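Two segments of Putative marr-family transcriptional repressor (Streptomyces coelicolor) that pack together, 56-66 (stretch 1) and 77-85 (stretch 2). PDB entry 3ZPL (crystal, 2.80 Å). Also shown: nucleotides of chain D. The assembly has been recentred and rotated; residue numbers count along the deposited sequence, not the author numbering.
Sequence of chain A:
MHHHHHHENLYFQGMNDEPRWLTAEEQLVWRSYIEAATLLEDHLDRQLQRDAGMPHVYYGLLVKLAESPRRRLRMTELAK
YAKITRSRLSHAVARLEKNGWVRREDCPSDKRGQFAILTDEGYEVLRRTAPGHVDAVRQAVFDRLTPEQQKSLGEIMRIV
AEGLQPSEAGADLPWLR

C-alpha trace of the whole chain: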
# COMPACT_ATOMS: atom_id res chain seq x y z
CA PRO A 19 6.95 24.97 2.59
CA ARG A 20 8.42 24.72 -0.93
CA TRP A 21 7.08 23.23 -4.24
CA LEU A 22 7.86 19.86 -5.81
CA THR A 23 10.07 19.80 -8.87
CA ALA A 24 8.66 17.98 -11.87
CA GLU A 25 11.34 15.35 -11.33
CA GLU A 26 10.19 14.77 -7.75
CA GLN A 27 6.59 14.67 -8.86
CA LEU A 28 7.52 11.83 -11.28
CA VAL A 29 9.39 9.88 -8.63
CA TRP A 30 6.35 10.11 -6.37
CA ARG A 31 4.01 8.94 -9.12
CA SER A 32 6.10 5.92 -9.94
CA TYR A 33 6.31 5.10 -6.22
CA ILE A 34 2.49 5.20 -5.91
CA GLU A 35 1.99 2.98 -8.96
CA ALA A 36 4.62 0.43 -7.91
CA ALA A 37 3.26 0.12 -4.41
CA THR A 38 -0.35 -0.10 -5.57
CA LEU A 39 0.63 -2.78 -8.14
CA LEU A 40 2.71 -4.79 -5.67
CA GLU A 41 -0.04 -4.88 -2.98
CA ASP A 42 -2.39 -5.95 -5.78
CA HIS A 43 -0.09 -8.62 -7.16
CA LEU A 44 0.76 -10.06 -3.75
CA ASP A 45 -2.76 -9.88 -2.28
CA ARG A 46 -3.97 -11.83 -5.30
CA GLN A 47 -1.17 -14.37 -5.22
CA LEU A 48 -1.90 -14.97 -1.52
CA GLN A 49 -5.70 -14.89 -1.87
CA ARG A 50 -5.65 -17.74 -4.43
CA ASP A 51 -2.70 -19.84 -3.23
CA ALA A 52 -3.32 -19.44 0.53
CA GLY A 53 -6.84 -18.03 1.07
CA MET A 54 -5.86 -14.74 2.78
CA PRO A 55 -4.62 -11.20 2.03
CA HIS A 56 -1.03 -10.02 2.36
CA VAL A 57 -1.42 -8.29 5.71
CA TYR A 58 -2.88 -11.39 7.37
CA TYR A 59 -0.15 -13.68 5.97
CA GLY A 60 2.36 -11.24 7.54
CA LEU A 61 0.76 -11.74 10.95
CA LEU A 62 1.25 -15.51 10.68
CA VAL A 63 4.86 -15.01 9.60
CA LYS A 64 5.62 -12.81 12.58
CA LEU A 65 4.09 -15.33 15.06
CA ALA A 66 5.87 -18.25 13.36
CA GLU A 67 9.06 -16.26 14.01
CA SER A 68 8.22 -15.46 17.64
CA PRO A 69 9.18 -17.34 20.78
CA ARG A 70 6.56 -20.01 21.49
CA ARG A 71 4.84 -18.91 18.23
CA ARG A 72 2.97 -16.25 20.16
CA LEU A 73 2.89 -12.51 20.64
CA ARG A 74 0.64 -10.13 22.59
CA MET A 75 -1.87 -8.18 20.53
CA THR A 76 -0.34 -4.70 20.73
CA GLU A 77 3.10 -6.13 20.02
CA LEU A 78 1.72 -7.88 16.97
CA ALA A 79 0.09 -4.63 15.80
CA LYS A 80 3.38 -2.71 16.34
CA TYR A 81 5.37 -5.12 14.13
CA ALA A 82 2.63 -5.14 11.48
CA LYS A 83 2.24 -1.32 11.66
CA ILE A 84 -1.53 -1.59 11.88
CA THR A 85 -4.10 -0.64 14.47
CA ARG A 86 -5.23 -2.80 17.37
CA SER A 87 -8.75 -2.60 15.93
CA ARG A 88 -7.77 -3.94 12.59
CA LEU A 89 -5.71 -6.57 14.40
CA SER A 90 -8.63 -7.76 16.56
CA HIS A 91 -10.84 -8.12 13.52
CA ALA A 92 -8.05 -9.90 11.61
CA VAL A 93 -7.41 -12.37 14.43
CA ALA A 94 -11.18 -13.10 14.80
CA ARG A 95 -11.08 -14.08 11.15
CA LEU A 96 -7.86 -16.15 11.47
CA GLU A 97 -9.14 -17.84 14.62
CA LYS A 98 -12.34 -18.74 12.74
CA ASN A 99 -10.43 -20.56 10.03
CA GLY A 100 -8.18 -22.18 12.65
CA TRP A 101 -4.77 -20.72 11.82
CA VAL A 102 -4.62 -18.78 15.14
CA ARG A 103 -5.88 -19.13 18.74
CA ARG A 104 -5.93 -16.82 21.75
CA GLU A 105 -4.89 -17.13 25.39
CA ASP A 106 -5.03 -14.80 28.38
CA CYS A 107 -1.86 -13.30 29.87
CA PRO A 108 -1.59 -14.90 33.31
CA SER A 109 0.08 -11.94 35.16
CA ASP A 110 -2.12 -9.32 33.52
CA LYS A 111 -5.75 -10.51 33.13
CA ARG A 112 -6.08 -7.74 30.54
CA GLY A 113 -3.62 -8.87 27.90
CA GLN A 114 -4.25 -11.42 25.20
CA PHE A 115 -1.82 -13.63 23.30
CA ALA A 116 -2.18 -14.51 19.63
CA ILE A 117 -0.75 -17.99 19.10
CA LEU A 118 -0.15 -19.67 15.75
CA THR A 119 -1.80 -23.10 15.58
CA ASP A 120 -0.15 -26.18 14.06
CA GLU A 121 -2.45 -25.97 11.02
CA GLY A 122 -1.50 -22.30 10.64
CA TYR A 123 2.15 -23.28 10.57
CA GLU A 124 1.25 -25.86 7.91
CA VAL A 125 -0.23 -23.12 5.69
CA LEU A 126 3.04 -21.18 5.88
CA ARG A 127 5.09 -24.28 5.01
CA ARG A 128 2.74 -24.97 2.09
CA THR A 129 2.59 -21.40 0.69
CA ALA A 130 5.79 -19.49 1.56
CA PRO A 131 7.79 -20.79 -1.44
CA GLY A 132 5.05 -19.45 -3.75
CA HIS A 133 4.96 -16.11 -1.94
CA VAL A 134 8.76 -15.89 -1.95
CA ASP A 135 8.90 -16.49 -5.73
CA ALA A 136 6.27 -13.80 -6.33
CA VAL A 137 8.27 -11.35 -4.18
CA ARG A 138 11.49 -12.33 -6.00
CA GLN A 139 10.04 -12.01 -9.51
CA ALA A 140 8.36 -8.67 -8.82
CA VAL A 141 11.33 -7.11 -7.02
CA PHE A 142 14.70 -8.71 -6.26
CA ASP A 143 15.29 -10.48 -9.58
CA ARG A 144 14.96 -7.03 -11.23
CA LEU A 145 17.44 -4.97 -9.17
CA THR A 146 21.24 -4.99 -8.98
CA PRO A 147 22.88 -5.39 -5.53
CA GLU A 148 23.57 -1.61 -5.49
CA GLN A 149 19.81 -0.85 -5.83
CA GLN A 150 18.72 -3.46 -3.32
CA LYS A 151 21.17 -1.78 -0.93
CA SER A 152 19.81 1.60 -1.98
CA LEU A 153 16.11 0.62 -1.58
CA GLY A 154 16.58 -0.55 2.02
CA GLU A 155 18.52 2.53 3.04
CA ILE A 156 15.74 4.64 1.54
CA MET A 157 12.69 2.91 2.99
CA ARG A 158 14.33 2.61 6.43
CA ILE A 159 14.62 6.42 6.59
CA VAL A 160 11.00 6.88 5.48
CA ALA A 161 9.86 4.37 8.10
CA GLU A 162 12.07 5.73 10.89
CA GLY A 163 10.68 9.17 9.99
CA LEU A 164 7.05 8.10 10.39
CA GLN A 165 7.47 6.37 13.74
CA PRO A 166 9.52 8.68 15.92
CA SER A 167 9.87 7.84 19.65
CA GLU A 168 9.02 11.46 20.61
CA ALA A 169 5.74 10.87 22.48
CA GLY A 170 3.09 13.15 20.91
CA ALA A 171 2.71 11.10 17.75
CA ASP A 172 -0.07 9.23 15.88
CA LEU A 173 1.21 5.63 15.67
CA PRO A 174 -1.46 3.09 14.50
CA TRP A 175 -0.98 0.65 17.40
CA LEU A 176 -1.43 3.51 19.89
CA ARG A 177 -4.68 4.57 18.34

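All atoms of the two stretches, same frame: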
# COMPACT_ATOMS: atom_id res chain seq x y z
N HIS A 56 -2.45 -10.13 2.01
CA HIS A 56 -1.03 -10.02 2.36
C HIS A 56 -0.82 -9.66 3.82
O HIS A 56 0.09 -10.17 4.44
CB HIS A 56 -0.31 -9.01 1.46
CG HIS A 56 1.17 -8.98 1.67
ND1 HIS A 56 1.92 -7.82 1.57
CD2 HIS A 56 2.06 -9.97 1.94
CE1 HIS A 56 3.20 -8.10 1.77
NE2 HIS A 56 3.31 -9.39 1.99
N VAL A 57 -1.65 -8.78 4.36
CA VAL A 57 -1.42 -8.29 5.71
C VAL A 57 -1.58 -9.42 6.72
O VAL A 57 -0.76 -9.57 7.63
CB VAL A 57 -2.37 -7.15 6.10
CG1 VAL A 57 -1.93 -6.52 7.41
CG2 VAL A 57 -2.43 -6.10 4.99
N TYR A 58 -2.63 -10.22 6.54
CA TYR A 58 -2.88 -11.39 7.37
C TYR A 58 -1.69 -12.37 7.33
O TYR A 58 -1.13 -12.72 8.36
CB TYR A 58 -4.16 -12.09 6.91
CG TYR A 58 -5.46 -11.37 7.26
CD1 TYR A 58 -5.50 -10.01 7.56
CD2 TYR A 58 -6.65 -12.04 7.23
CE1 TYR A 58 -6.69 -9.36 7.84
CE2 TYR A 58 -7.84 -11.39 7.51
CZ TYR A 58 -7.85 -10.05 7.83
OH TYR A 58 -9.05 -9.44 8.12
N TYR A 59 -1.32 -12.82 6.14
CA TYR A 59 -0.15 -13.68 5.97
C TYR A 59 1.04 -13.17 6.79
O TYR A 59 1.73 -13.97 7.45
CB TYR A 59 0.23 -13.75 4.50
CG TYR A 59 1.34 -14.71 4.18
CD1 TYR A 59 1.07 -16.05 3.92
CD2 TYR A 59 2.66 -14.28 4.10
CE1 TYR A 59 2.09 -16.95 3.60
CE2 TYR A 59 3.68 -15.16 3.78
CZ TYR A 59 3.39 -16.50 3.54
OH TYR A 59 4.39 -17.37 3.23
N GLY A 60 1.29 -11.86 6.74
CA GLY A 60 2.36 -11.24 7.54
C GLY A 60 2.23 -11.50 9.04
O GLY A 60 3.23 -11.71 9.73
N LEU A 61 0.99 -11.50 9.54
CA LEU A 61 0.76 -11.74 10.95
C LEU A 61 1.19 -13.16 11.30
O LEU A 61 1.90 -13.38 12.29
CB LEU A 61 -0.71 -11.53 11.30
CG LEU A 61 -1.31 -10.15 10.98
CD1 LEU A 61 -2.79 -10.09 11.34
CD2 LEU A 61 -0.56 -9.03 11.69
N LEU A 62 0.83 -14.13 10.47
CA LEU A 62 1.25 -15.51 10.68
C LEU A 62 2.76 -15.65 10.66
O LEU A 62 3.33 -16.34 11.47
CB LEU A 62 0.67 -16.42 9.62
CG LEU A 62 -0.85 -16.43 9.49
CD1 LEU A 62 -1.26 -17.68 8.74
CD2 LEU A 62 -1.54 -16.36 10.84
N VAL A 63 3.40 -14.97 9.72
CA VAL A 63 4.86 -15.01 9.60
C VAL A 63 5.52 -14.47 10.86
O VAL A 63 6.48 -15.05 11.37
CB VAL A 63 5.32 -14.20 8.38
CG1 VAL A 63 6.84 -14.03 8.37
CG2 VAL A 63 4.87 -14.89 7.10
N LYS A 64 5.01 -13.37 11.39
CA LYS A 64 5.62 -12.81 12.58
C LYS A 64 5.46 -13.71 13.81
O LYS A 64 6.35 -13.75 14.67
CB LYS A 64 5.13 -11.41 12.87
CG LYS A 64 5.95 -10.74 13.96
CD LYS A 64 7.45 -10.85 13.73
CE LYS A 64 8.21 -10.33 14.93
NZ LYS A 64 9.67 -10.56 14.77
N LEU A 65 4.33 -14.41 13.92
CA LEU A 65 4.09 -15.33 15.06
C LEU A 65 4.97 -16.57 14.91
O LEU A 65 5.70 -16.94 15.84
CB LEU A 65 2.63 -15.77 15.12
CG LEU A 65 1.60 -14.67 15.33
CD1 LEU A 65 0.21 -15.28 15.39
CD2 LEU A 65 1.90 -13.89 16.60
N ALA A 66 4.95 -17.15 13.71
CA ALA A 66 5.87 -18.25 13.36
C ALA A 66 7.33 -17.97 13.73
O ALA A 66 8.06 -18.87 14.11
CB ALA A 66 5.76 -18.55 11.87
N GLU A 77 1.80 -5.85 20.60
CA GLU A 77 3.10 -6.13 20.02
C GLU A 77 2.96 -6.56 18.56
O GLU A 77 3.72 -6.14 17.68
CB GLU A 77 3.81 -7.24 20.79
CG GLU A 77 4.42 -6.83 22.12
CD GLU A 77 4.67 -8.04 23.04
OE1 GLU A 77 4.93 -9.17 22.54
OE2 GLU A 77 4.55 -7.89 24.28
N LEU A 78 1.97 -7.39 18.31
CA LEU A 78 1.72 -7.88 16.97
C LEU A 78 1.35 -6.70 16.08
O LEU A 78 1.95 -6.51 15.02
CB LEU A 78 0.63 -8.94 16.99
CG LEU A 78 0.34 -9.69 15.70
CD1 LEU A 78 1.62 -10.07 14.96
CD2 LEU A 78 -0.51 -10.92 16.00
N ALA A 79 0.44 -5.85 16.54
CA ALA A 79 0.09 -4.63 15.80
C ALA A 79 1.30 -3.74 15.51
O ALA A 79 1.43 -3.24 14.40
CB ALA A 79 -0.95 -3.84 16.56
N LYS A 80 2.20 -3.59 16.49
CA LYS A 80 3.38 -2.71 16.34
C LYS A 80 4.33 -3.22 15.25
O LYS A 80 4.87 -2.41 14.49
CB LYS A 80 4.16 -2.56 17.67
CG LYS A 80 5.40 -1.65 17.57
CD LYS A 80 5.97 -1.27 18.94
N TYR A 81 4.52 -4.54 15.18
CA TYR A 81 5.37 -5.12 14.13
C TYR A 81 4.71 -4.93 12.77
O TYR A 81 5.37 -4.55 11.81
CB TYR A 81 5.62 -6.61 14.36
CG TYR A 81 6.65 -6.93 15.41
CD1 TYR A 81 7.99 -6.53 15.26
CD2 TYR A 81 6.31 -7.68 16.54
CE1 TYR A 81 8.94 -6.85 16.22
CE2 TYR A 81 7.26 -8.00 17.51
CZ TYR A 81 8.57 -7.59 17.34
OH TYR A 81 9.50 -7.91 18.30
N ALA A 82 3.41 -5.20 12.71
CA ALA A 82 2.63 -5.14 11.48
C ALA A 82 2.38 -3.70 11.00
O ALA A 82 2.09 -3.47 9.83
CB ALA A 82 1.31 -5.84 11.68
N LYS A 83 2.46 -2.75 11.93
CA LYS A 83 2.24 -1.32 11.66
C LYS A 83 0.78 -1.03 11.37
O LYS A 83 0.46 -0.14 10.58
CB LYS A 83 3.12 -0.80 10.54
CG LYS A 83 4.58 -1.22 10.64
CD LYS A 83 5.25 -0.62 11.86
CE LYS A 83 6.54 -1.36 12.19
NZ LYS A 83 7.18 -0.81 13.41
N ILE A 84 -0.10 -1.76 12.06
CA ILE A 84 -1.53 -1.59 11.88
C ILE A 84 -2.14 -1.18 13.19
O ILE A 84 -1.43 -1.11 14.19
CB ILE A 84 -2.17 -2.90 11.37
CG1 ILE A 84 -2.22 -3.96 12.47
CG2 ILE A 84 -1.44 -3.38 10.11
CD1 ILE A 84 -2.56 -5.34 11.98
N THR A 85 -3.45 -0.97 13.22
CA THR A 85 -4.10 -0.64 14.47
C THR A 85 -4.54 -1.87 15.21
O THR A 85 -4.79 -2.92 14.63
CB THR A 85 -5.32 0.30 14.25
OG1 THR A 85 -6.35 -0.39 13.55
CG2 THR A 85 -4.90 1.55 13.48
P DC D 13 -7.87 -5.58 6.53
OP1 DC D 13 -6.52 -5.30 5.98
OP2 DC D 13 -8.02 -6.36 7.77
O5' DC D 13 -8.58 -4.15 6.60
C5' DC D 13 -8.33 -3.18 5.55
C4' DC D 13 -8.91 -1.84 5.93
O4' DC D 13 -10.33 -2.02 6.19
C3' DC D 13 -8.30 -1.27 7.21
O3' DC D 13 -7.90 0.10 7.03
C2' DC D 13 -9.39 -1.49 8.25
C1' DC D 13 -10.66 -1.42 7.43
N1 DC D 13 -11.84 -2.12 7.97
C2 DC D 13 -13.07 -1.47 7.96
O2 DC D 13 -13.14 -0.33 7.50
N3 DC D 13 -14.16 -2.10 8.47
C4 DC D 13 -14.05 -3.34 8.95
N4 DC D 13 -15.15 -3.93 9.43
C5 DC D 13 -12.81 -4.04 8.95
C6 DC D 13 -11.73 -3.39 8.47
P DT D 12 -11.47 -11.14 4.75
OP1 DT D 12 -10.24 -11.89 4.35
OP2 DT D 12 -12.27 -11.52 5.95
O5' DT D 12 -11.12 -9.61 4.99
C5' DT D 12 -10.42 -8.89 3.98
C4' DT D 12 -10.46 -7.42 4.32
O4' DT D 12 -11.82 -6.96 4.36
C3' DT D 12 -9.85 -7.07 5.69
O3' DT D 12 -8.69 -6.30 5.39
C2' DT D 12 -10.97 -6.33 6.41
C1' DT D 12 -11.89 -5.91 5.29
N1 DT D 12 -13.31 -5.73 5.67
C2 DT D 12 -13.89 -4.49 5.50
O2 DT D 12 -13.29 -3.53 5.05
N3 DT D 12 -15.21 -4.41 5.89
C4 DT D 12 -15.98 -5.43 6.40
O4 DT D 12 -17.16 -5.22 6.67
C5 DT D 12 -15.31 -6.71 6.55
C7 DT D 12 -16.07 -7.87 7.11
C6 DT D 12 -14.03 -6.79 6.19

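Packing of a helix, 56-66, against a helix end and the turn that follows it, 77-85, in a putative MarR-family repressor bound to DNA. The two helix axes come no closer than 10.3 Å, and their N-to-C directions differ by 118°, so the segments cross steeply instead of running side by side. The backbones are nearest at Leu 61 and Ala 82, whose CA atoms lie 6.9 Å apart. Ala 82 has only a methyl to offer there, and that small bump leaves room for a leucine. Leu 61 (chi1 m, chi2 t) starts sideways from its CA, but its end turns in, and CD2 reaches Ala 82 CB at 3.7 Å. The same methyl sits 4.1 Å from CD1 of Leu 78 and 4.2 Å from CD1 of Ile 84. Leu 61 CD2 is thus the knob, and Leu 78, Ala 82 and Ile 84 form the hollow that receives it.

Leu 78 answers from the other helix. It too leaves its CA sideways and bends inward at its end (chi1 t, chi2 p), meeting Leu 61, Lys 64 and Leu 65. Leu 78 CD1 lies 4.3 Å from Lys 64 CB, and both Leu 78 methyls reach Leu 65 CD2, CD2 at 3.9 Å and CD1 at 4.2 Å. It gives up 79 Å² to the opposing stretch, the largest share of any residue here. Toward the start of the first helix the contact thins: Val 57 points toward the turn, and its CG1 touches Ile 84 CG2 at 4.2 Å. Ile 84 therefore bridges two residues one turn apart on that helix, one methyl near Val 57 and the other near Leu 61. These apolar groups have no polar side-chain atoms to satisfy and gain from leaving water.

At the more exposed margin the packing changes character. Lys 64 extends its chain over one face of the Tyr 81 ring. Its CE stands 3.4 Å from the ring centroid of Tyr 81, 5° off the normal, a CH-pi contact, and its NZ lies 4.2 Å from that centroid, 18° off the normal, a cation-pi contact. The aliphatic carbons pack on the flat ring, and the charged end stays above the electron-rich face. No hydrogen bond joins the stretches; the 369 Å² buried between them, both sides summed, rests on van der Waals contact between apolar side chains and on this lysine-tyrosine pair.

Each backbone serves its own fold. The first helix keeps a regular ladder, as in Leu 65 N to Leu 61 O (3.1 Å) and Lys 64 N to Gly 60 O (2.9 Å), which fixes the spacing of its knobs. In the second stretch Lys 83 leaves the helix with positive phi, and Ile 84 N bonds Ala 79 O at 3.2 Å, closing the turn with Ile 84 aimed toward the first helix. Tyr 58 lies outside this contact; its OH gives a weak hydrogen bond to OP2 of DC13 (3.3 Å).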